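Local coordinates for protein 4-hydroxy-tetrahydrodipicolinate synthase (Aquifex aeolicus, PDB 2EHH) that probably catalyses the condensation of pyruvate with aspartate semialdehyde to 4-hydroxy-tetrahydrodipicolinate, a step of lysine biosynthesis that proceeds through a Schiff base, at residues 26-31 with 63-68; 133-136 with 140-143; 243-248 with 275-280. All coordinates share one frame; numbering follows the deposited sequence.

Contact 1: 26-31 with 63-68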
loop_
_atom_site.group_PDB
_atom_site.type_symbol
_atom_site.label_atom_id
_atom_site.label_comp_id
_atom_site.label_asym_id
_atom_site.label_seq_id
_atom_site.Cartn_x
_atom_site.Cartn_y
_atom_site.Cartn_z
ATOM N N LEU A 26 -22.688 1.337 32.150
ATOM C CA LEU A 26 -21.875 0.593 31.196
ATOM C C LEU A 26 -20.875 -0.241 32.003
ATOM O O LEU A 26 -20.609 -1.403 31.687
ATOM C CB LEU A 26 -21.137 1.580 30.286
ATOM C CG LEU A 26 -21.274 1.495 28.763
ATOM C CD1 LEU A 26 -22.694 1.130 28.353
ATOM C CD2 LEU A 26 -20.851 2.842 28.167
ATOM N N ILE A 27 -20.328 0.355 33.059
ATOM C CA ILE A 27 -19.372 -0.347 33.901
ATOM C C ILE A 27 -20.026 -1.546 34.591
ATOM O O ILE A 27 -19.457 -2.634 34.621
ATOM C CB ILE A 27 -18.760 0.606 34.947
ATOM C CG1 ILE A 27 -17.894 1.647 34.228
ATOM C CG2 ILE A 27 -17.926 -0.175 35.956
ATOM C CD1 ILE A 27 -17.221 2.654 35.141
ATOM N N GLU A 28 -21.220 -1.345 35.136
ATOM C CA GLU A 28 -21.941 -2.425 35.808
ATOM C C GLU A 28 -22.275 -3.513 34.791
ATOM O O GLU A 28 -22.226 -4.705 35.093
ATOM C CB GLU A 28 -23.230 -1.884 36.434
ATOM C CG GLU A 28 -22.988 -0.793 37.463
ATOM C CD GLU A 28 -22.227 -1.296 38.678
ATOM O OE1 GLU A 28 -21.562 -0.473 39.339
ATOM O OE2 GLU A 28 -22.299 -2.507 38.977
ATOM N N PHE A 29 -22.621 -3.086 33.580
ATOM C CA PHE A 29 -22.950 -4.005 32.497
ATOM C C PHE A 29 -21.811 -5.007 32.314
ATOM O O PHE A 29 -22.038 -6.216 32.211
ATOM C CB PHE A 29 -23.168 -3.207 31.205
ATOM C CG PHE A 29 -23.430 -4.052 29.985
ATOM C CD1 PHE A 29 -24.547 -4.879 29.911
ATOM C CD2 PHE A 29 -22.577 -3.982 28.886
ATOM C CE1 PHE A 29 -24.813 -5.620 28.759
ATOM C CE2 PHE A 29 -22.833 -4.717 27.730
ATOM C CZ PHE A 29 -23.953 -5.537 27.664
ATOM N N HIS A 30 -20.580 -4.510 32.287
ATOM C CA HIS A 30 -19.439 -5.394 32.098
ATOM C C HIS A 30 -19.074 -6.209 33.325
ATOM O O HIS A 30 -18.576 -7.325 33.201
ATOM C CB HIS A 30 -18.236 -4.606 31.586
ATOM C CG HIS A 30 -18.361 -4.239 30.142
ATOM N ND1 HIS A 30 -18.817 -3.008 29.724
ATOM C CD2 HIS A 30 -18.224 -4.990 29.024
ATOM C CE1 HIS A 30 -18.960 -3.018 28.410
ATOM N NE2 HIS A 30 -18.608 -4.209 27.961
ATOM N N VAL A 31 -19.326 -5.662 34.508
ATOM C CA VAL A 31 -19.028 -6.402 35.726
ATOM C C VAL A 31 -19.893 -7.664 35.772
ATOM O O VAL A 31 -19.402 -8.749 36.064
ATOM C CB VAL A 31 -19.304 -5.554 36.998
ATOM C CG1 VAL A 31 -19.242 -6.442 38.241
ATOM C CG2 VAL A 31 -18.277 -4.440 37.113
ATOM N N VAL A 63 -12.400 4.176 37.870
ATOM C CA VAL A 63 -11.709 3.472 38.940
ATOM C C VAL A 63 -12.609 3.383 40.169
ATOM O O VAL A 63 -12.738 2.318 40.776
ATOM C CB VAL A 63 -10.381 4.180 39.309
ATOM C CG1 VAL A 63 -9.783 3.566 40.576
ATOM C CG2 VAL A 63 -9.394 4.054 38.156
ATOM N N LYS A 64 -13.243 4.498 40.524
ATOM C CA LYS A 64 -14.136 4.530 41.679
ATOM C C LYS A 64 -15.343 3.615 41.508
ATOM O O LYS A 64 -15.710 2.889 42.428
ATOM C CB LYS A 64 -14.631 5.957 41.941
ATOM C CG LYS A 64 -13.598 6.893 42.543
ATOM C CD LYS A 64 -14.191 8.283 42.749
ATOM C CE LYS A 64 -13.258 9.187 43.546
ATOM N NZ LYS A 64 -11.927 9.354 42.900
ATOM N N ARG A 65 -15.967 3.646 40.334
ATOM C CA ARG A 65 -17.136 2.812 40.104
ATOM C C ARG A 65 -16.796 1.331 40.032
ATOM O O ARG A 65 -17.419 0.518 40.717
ATOM C CB ARG A 65 -17.868 3.232 38.826
ATOM C CG ARG A 65 -18.391 4.663 38.834
ATOM C CD ARG A 65 -19.005 5.060 40.179
ATOM N NE ARG A 65 -20.062 4.159 40.635
ATOM C CZ ARG A 65 -21.262 4.051 40.071
ATOM N NH1 ARG A 65 -21.578 4.789 39.012
ATOM N NH2 ARG A 65 -22.153 3.211 40.581
ATOM N N ALA A 66 -15.815 0.974 39.206
ATOM C CA ALA A 66 -15.428 -0.427 39.081
ATOM C C ALA A 66 -15.016 -0.936 40.462
ATOM O O ALA A 66 -15.422 -2.019 40.880
ATOM C CB ALA A 66 -14.274 -0.574 38.098
ATOM N N ALA A 67 -14.203 -0.141 41.151
ATOM C CA ALA A 67 -13.726 -0.468 42.491
ATOM C C ALA A 67 -13.182 -1.891 42.639
ATOM O O ALA A 67 -13.665 -2.664 43.467
ATOM C CB ALA A 67 -14.846 -0.229 43.507
ATOM N N GLY A 68 -12.185 -2.229 41.826
ATOM C CA GLY A 68 -11.560 -3.538 41.901
ATOM C C GLY A 68 -12.337 -4.754 41.441
ATOM O O GLY A 68 -11.775 -5.848 41.384
#
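I27 reaches from helix 20-31 across to the last turn of helix 52-66, where it meets R65 and A66. Its CB points at the other helix, but the two branches do the touching. The first torsion (chi1 -67°) puts CG2 anti to the backbone N and directs it at A66. There CG2 lies 4.0 Å from A66 CA and 4.3 Å from A66 CB, so the methyl rests on the backbone of that turn as much as on the side chain. CG1 carries the chain onward: chi2 is straight (-180°), and this takes the tip, CD1, out to R65 CB at 3.8 Å. The side chains of I27 and R65 cross at about a right angle, and the contact of CD1 is with the base of the arginine.

The two helices are neighbours on the outer layer of a TIM barrel. Each connects successive parallel strands, the first to strand 37-40 and the second from it to strand 71-75. A66 also packs on V72 of strand 71-75.

At the partly exposed edge, E28 and R65 add a charged pair. The E28 chain bends at chi2 and brings OE1 to 3.9 Å from R65 NH2. This salt bridge is long. The oxygen lies well out of the guanidinium plane, so no N-H points at it and the attraction is one of charge alone. The stronger partner of E28 is R69, which forms a salt bridge to the same OE1. R69 also donates to the carbonyl oxygens of R65 and A66 at the end of helix 52-66.

Contact 2: 133-136 with 140-143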
loop_
_atom_site.group_PDB
_atom_site.type_symbol
_atom_site.label_atom_id
_atom_site.label_comp_id
_atom_site.label_asym_id
_atom_site.label_seq_id
_atom_site.Cartn_x
_atom_site.Cartn_y
_atom_site.Cartn_z
ATOM N N ASN A 133 -0.282 -0.352 19.220
ATOM C CA ASN A 133 0.181 -0.220 17.843
ATOM C C ASN A 133 -0.981 -0.352 16.870
ATOM O O ASN A 133 -1.656 -1.383 16.833
ATOM C CB ASN A 133 1.230 -1.300 17.544
ATOM C CG ASN A 133 1.832 -1.172 16.152
ATOM O OD1 ASN A 133 2.456 -0.160 15.821
ATOM N ND2 ASN A 133 1.661 -2.207 15.333
ATOM N N ILE A 134 -1.219 0.697 16.089
ATOM C CA ILE A 134 -2.288 0.689 15.099
ATOM C C ILE A 134 -1.886 1.603 13.944
ATOM O O ILE A 134 -2.371 2.727 13.802
ATOM C CB ILE A 134 -3.648 1.129 15.710
ATOM C CG1 ILE A 134 -4.727 1.108 14.624
ATOM C CG2 ILE A 134 -3.522 2.502 16.376
ATOM C CD1 ILE A 134 -6.148 0.988 15.163
ATOM N N PRO A 135 -0.969 1.115 13.099
ATOM C CA PRO A 135 -0.452 1.840 11.939
ATOM C C PRO A 135 -1.529 2.454 11.039
ATOM O O PRO A 135 -1.325 3.533 10.481
ATOM C CB PRO A 135 0.376 0.780 11.211
ATOM C CG PRO A 135 0.878 -0.071 12.334
ATOM C CD PRO A 135 -0.344 -0.217 13.207
ATOM N N SER A 136 -2.669 1.778 10.911
ATOM C CA SER A 136 -3.747 2.270 10.056
ATOM C C SER A 136 -4.310 3.602 10.540
ATOM O O SER A 136 -5.011 4.288 9.796
ATOM C CB SER A 136 -4.884 1.246 9.957
ATOM O OG SER A 136 -5.521 1.062 11.209
ATOM N N VAL A 140 2.364 5.192 11.407
ATOM C CA VAL A 140 3.737 4.815 11.751
ATOM C C VAL A 140 3.638 3.523 12.561
ATOM O O VAL A 140 2.592 3.230 13.131
ATOM C CB VAL A 140 4.457 5.890 12.613
ATOM C CG1 VAL A 140 3.969 5.831 14.058
ATOM C CG2 VAL A 140 5.966 5.677 12.547
ATOM N N GLU A 141 4.710 2.742 12.606
ATOM C CA GLU A 141 4.682 1.497 13.370
ATOM C C GLU A 141 5.926 1.329 14.227
ATOM O O GLU A 141 7.042 1.622 13.793
ATOM C CB GLU A 141 4.537 0.290 12.436
ATOM C CG GLU A 141 4.695 -1.068 13.128
ATOM C CD GLU A 141 4.150 -2.219 12.299
ATOM O OE1 GLU A 141 3.068 -2.748 12.640
ATOM O OE2 GLU A 141 4.799 -2.587 11.298
ATOM N N ILE A 142 5.726 0.875 15.459
ATOM C CA ILE A 142 6.844 0.650 16.358
ATOM C C ILE A 142 7.398 -0.729 15.989
ATOM O O ILE A 142 6.673 -1.726 16.005
ATOM C CB ILE A 142 6.381 0.698 17.830
ATOM C CG1 ILE A 142 7.591 0.591 18.762
ATOM C CG2 ILE A 142 5.351 -0.388 18.095
ATOM C CD1 ILE A 142 7.269 0.928 20.224
ATOM N N SER A 143 8.674 -0.777 15.625
ATOM C CA SER A 143 9.299 -2.036 15.217
ATOM C C SER A 143 9.435 -3.009 16.376
ATOM O O SER A 143 9.418 -2.614 17.544
ATOM C CB SER A 143 10.685 -1.780 14.633
ATOM O OG SER A 143 11.607 -1.502 15.673
HETATM O O HOH W 1 1.263 2.317 15.518
#
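N133 and E141 set their flat ends nearly in one plane, the amide and carboxylate being 28° apart. N133 ends strand 129-133 of the TIM barrel, and the chain then runs through the short helix 135-138 into the loop 140-143, which returns to N133. This turn stands at the C-terminal end of the barrel strands, where such enzymes carry their active sites. N133 directly follows Y132, the predicted proton donor/acceptor.

The N133 side chain points at the loop, with CG anti to the backbone N (chi1 -176°). This presents both ends of the amide. ND2 donates to E141 OE1 at 3.1 Å, and the bond is fairly straight (161°). The carboxylate oxygen lies in the amide plane and accepts with its anti lone pair, away from its other oxygen. ND2 also bonds to E162 OE1, its stronger partner. E141 is drawn out straight beyond CG and crosses P135 obliquely. P135 CG sits 3.5 Å from E141 OE1, so the proline ring lies beside the carboxylate.

I142 comes to the other end of the amide. Its backbone N donates a weak bond to N133 OD1 at 3.4 Å, and its CG2 methyl touches the same oxygen. Replacing N133 by alanine removes both ends of the amide, and would probably leave E141 OE1 and E162 OE1 without this shared donor and I142 N and a bound water without their acceptor.

The loop is also held at its start. P135 CA makes a CH...O contact to V140 O. A further link runs through that water, which donates to N133 OD1 at 2.8 Å and V140 O at 2.9 Å and accepts from I134 N at 3.0 Å.

Contact 3: 243-248 with 275-280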
loop_
_atom_site.group_PDB
_atom_site.type_symbol
_atom_site.label_atom_id
_atom_site.label_comp_id
_atom_site.label_asym_id
_atom_site.label_seq_id
_atom_site.Cartn_x
_atom_site.Cartn_y
_atom_site.Cartn_z
ATOM N N LEU A 243 -19.564 -3.814 12.665
ATOM C CA LEU A 243 -19.094 -2.793 13.603
ATOM C C LEU A 243 -18.039 -1.891 12.976
ATOM O O LEU A 243 -17.636 -0.892 13.567
ATOM C CB LEU A 243 -18.538 -3.444 14.870
ATOM C CG LEU A 243 -19.558 -3.681 15.992
ATOM C CD1 LEU A 243 -20.847 -4.239 15.432
ATOM C CD2 LEU A 243 -18.969 -4.625 17.020
ATOM N N PHE A 244 -17.598 -2.244 11.772
ATOM C CA PHE A 244 -16.602 -1.447 11.068
ATOM C C PHE A 244 -17.072 -1.003 9.685
ATOM O O PHE A 244 -16.258 -0.655 8.831
ATOM C CB PHE A 244 -15.295 -2.233 10.964
ATOM C CG PHE A 244 -14.620 -2.426 12.284
ATOM C CD1 PHE A 244 -13.710 -1.485 12.758
ATOM C CD2 PHE A 244 -14.953 -3.506 13.095
ATOM C CE1 PHE A 244 -13.147 -1.617 14.023
ATOM C CE2 PHE A 244 -14.395 -3.645 14.363
ATOM C CZ PHE A 244 -13.492 -2.699 14.828
ATOM N N ILE A 245 -18.387 -1.004 9.473
ATOM C CA ILE A 245 -18.954 -0.588 8.193
ATOM C C ILE A 245 -18.641 0.896 8.000
ATOM O O ILE A 245 -18.623 1.410 6.883
ATOM C CB ILE A 245 -20.475 -0.848 8.156
ATOM C CG1 ILE A 245 -21.016 -0.580 6.751
ATOM C CG2 ILE A 245 -21.181 0.006 9.198
ATOM C CD1 ILE A 245 -22.424 -1.115 6.537
ATOM N N GLU A 246 -18.396 1.573 9.116
ATOM C CA GLU A 246 -18.005 2.975 9.130
ATOM C C GLU A 246 -16.940 3.061 10.216
ATOM O O GLU A 246 -16.874 2.196 11.084
ATOM C CB GLU A 246 -19.196 3.892 9.448
ATOM C CG GLU A 246 -20.014 4.273 8.208
ATOM C CD GLU A 246 -21.081 5.322 8.491
ATOM O OE1 GLU A 246 -20.808 6.244 9.291
ATOM O OE2 GLU A 246 -22.181 5.234 7.901
ATOM N N THR A 247 -16.100 4.086 10.160
ATOM C CA THR A 247 -15.023 4.251 11.131
ATOM C C THR A 247 -15.422 4.017 12.593
ATOM O O THR A 247 -16.338 4.665 13.110
ATOM C CB THR A 247 -14.406 5.666 11.023
ATOM O OG1 THR A 247 -13.917 5.874 9.690
ATOM C CG2 THR A 247 -13.258 5.834 12.014
ATOM N N ASN A 248 -14.732 3.090 13.253
ATOM C CA ASN A 248 -14.979 2.814 14.672
ATOM C C ASN A 248 -14.628 4.118 15.399
ATOM O O ASN A 248 -13.623 4.756 15.074
ATOM C CB ASN A 248 -14.066 1.673 15.143
ATOM C CG ASN A 248 -14.064 1.502 16.658
ATOM O OD1 ASN A 248 -13.023 1.631 17.310
ATOM N ND2 ASN A 248 -15.223 1.201 17.221
ATOM N N PRO A 275 -28.075 6.687 6.890
ATOM C CA PRO A 275 -29.270 5.878 7.142
ATOM C C PRO A 275 -29.161 4.449 6.617
ATOM O O PRO A 275 -29.555 3.504 7.298
ATOM C CB PRO A 275 -30.389 6.684 6.471
ATOM C CG PRO A 275 -29.666 7.558 5.471
ATOM C CD PRO A 275 -28.423 7.948 6.220
ATOM N N GLU A 276 -28.612 4.292 5.418
ATOM C CA GLU A 276 -28.454 2.969 4.819
ATOM C C GLU A 276 -27.598 2.062 5.705
ATOM O O GLU A 276 -27.982 0.933 6.007
ATOM C CB GLU A 276 -27.812 3.092 3.433
ATOM C CG GLU A 276 -28.637 3.907 2.442
ATOM C CD GLU A 276 -27.810 4.431 1.275
ATOM O OE1 GLU A 276 -26.801 5.134 1.524
ATOM O OE2 GLU A 276 -28.171 4.145 0.111
ATOM N N ASN A 277 -26.440 2.562 6.126
ATOM C CA ASN A 277 -25.547 1.783 6.976
ATOM C C ASN A 277 -26.152 1.525 8.352
ATOM O O ASN A 277 -26.028 0.427 8.898
ATOM C CB ASN A 277 -24.199 2.494 7.116
ATOM C CG ASN A 277 -23.327 2.338 5.881
ATOM O OD1 ASN A 277 -22.399 3.115 5.659
ATOM N ND2 ASN A 277 -23.610 1.315 5.082
ATOM N N GLU A 278 -26.807 2.531 8.917
ATOM C CA GLU A 278 -27.420 2.357 10.223
ATOM C C GLU A 278 -28.478 1.255 10.179
ATOM O O GLU A 278 -28.653 0.524 11.149
ATOM C CB GLU A 278 -28.039 3.668 10.712
ATOM C CG GLU A 278 -28.778 3.538 12.035
ATOM C CD GLU A 278 -28.847 4.843 12.812
ATOM O OE1 GLU A 278 -29.807 5.006 13.595
ATOM O OE2 GLU A 278 -27.940 5.698 12.656
ATOM N N ASN A 279 -29.178 1.134 9.053
ATOM C CA ASN A 279 -30.203 0.099 8.917
ATOM C C ASN A 279 -29.563 -1.278 8.781
ATOM O O ASN A 279 -30.109 -2.276 9.253
ATOM C CB ASN A 279 -31.105 0.375 7.707
ATOM C CG ASN A 279 -32.192 1.393 8.007
ATOM O OD1 ASN A 279 -32.873 1.303 9.031
ATOM N ND2 ASN A 279 -32.369 2.356 7.110
ATOM N N LYS A 280 -28.409 -1.332 8.124
ATOM C CA LYS A 280 -27.694 -2.591 7.956
ATOM C C LYS A 280 -27.293 -3.066 9.352
ATOM O O LYS A 280 -27.416 -4.245 9.686
ATOM C CB LYS A 280 -26.445 -2.381 7.099
ATOM C CG LYS A 280 -25.682 -3.656 6.766
ATOM C CD LYS A 280 -26.437 -4.524 5.760
ATOM C CE LYS A 280 -25.670 -5.806 5.445
ATOM N NZ LYS A 280 -25.369 -6.587 6.680
#
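I245 and E246 meet N277 at the start of helix 275-287. I245 lays the outer part of its chain against the amide end of N277. Its CG1 is anti to the backbone N (chi1 -173°), and this extends CD1 toward the helix. I245 CD1 lies 3.6 Å from N277 CG, and I245 CG1 is 3.8 Å from the same atom. The amide is probably turned over in the model, so the identity of the atoms next to CD1 is doubtful. One turn further along the helix, K280 CG touches I245 CD1 at 4.1 Å. Only the base of the lysine takes part, since its charged end leads away.

E246 comes to N277 beside I245. Its chain is extended beyond CG, and OE2 reaches N277 CB at 3.5 Å. The carboxylate plane stands 60° from the amide plane. OE2 is also 3.1 Å from the atom modelled as N277 OD1.

The next shell fixes these groups. E246 OE2 accepts a hydrogen bond from the backbone N of S274, the residue just before the helix. S274 OG bonds to N277 N, so one serine holds the E246 carboxylate through its N and the N277 backbone through its OG. On the loop side, E246 packs on T110 of the second subunit, and T247 OG1 bonds to K108 O of that subunit.

The contact thus joins the loop after helix 226-242 to the C-terminal helix, near the subunit interface of the barrel. The E246 carboxylate lies at the N-terminal end of that helix, where the helix dipole would probably favour its negative charge.

All three contacts belong to one TIM barrel chain but share no helix or strand. Contact 1 is partly buried and mainly apolar. It joins two neighbouring outer helices, with its charges at the edge. Contact 2 is also partly buried but mainly polar. It is local, folding a strand end against the following loop, and lies close to the predicted catalytic residues. Contact 3 is a surface contact that ties a loop to the C-terminal helix. Contacts 2 and 3 both touch the second subunit; contact 1 does not. The centres of contacts 1 and 2 are about 30 Å apart, on opposite sides of the chain's centre. Contacts 2 and 3 come within about 7 Å at their nearest atoms.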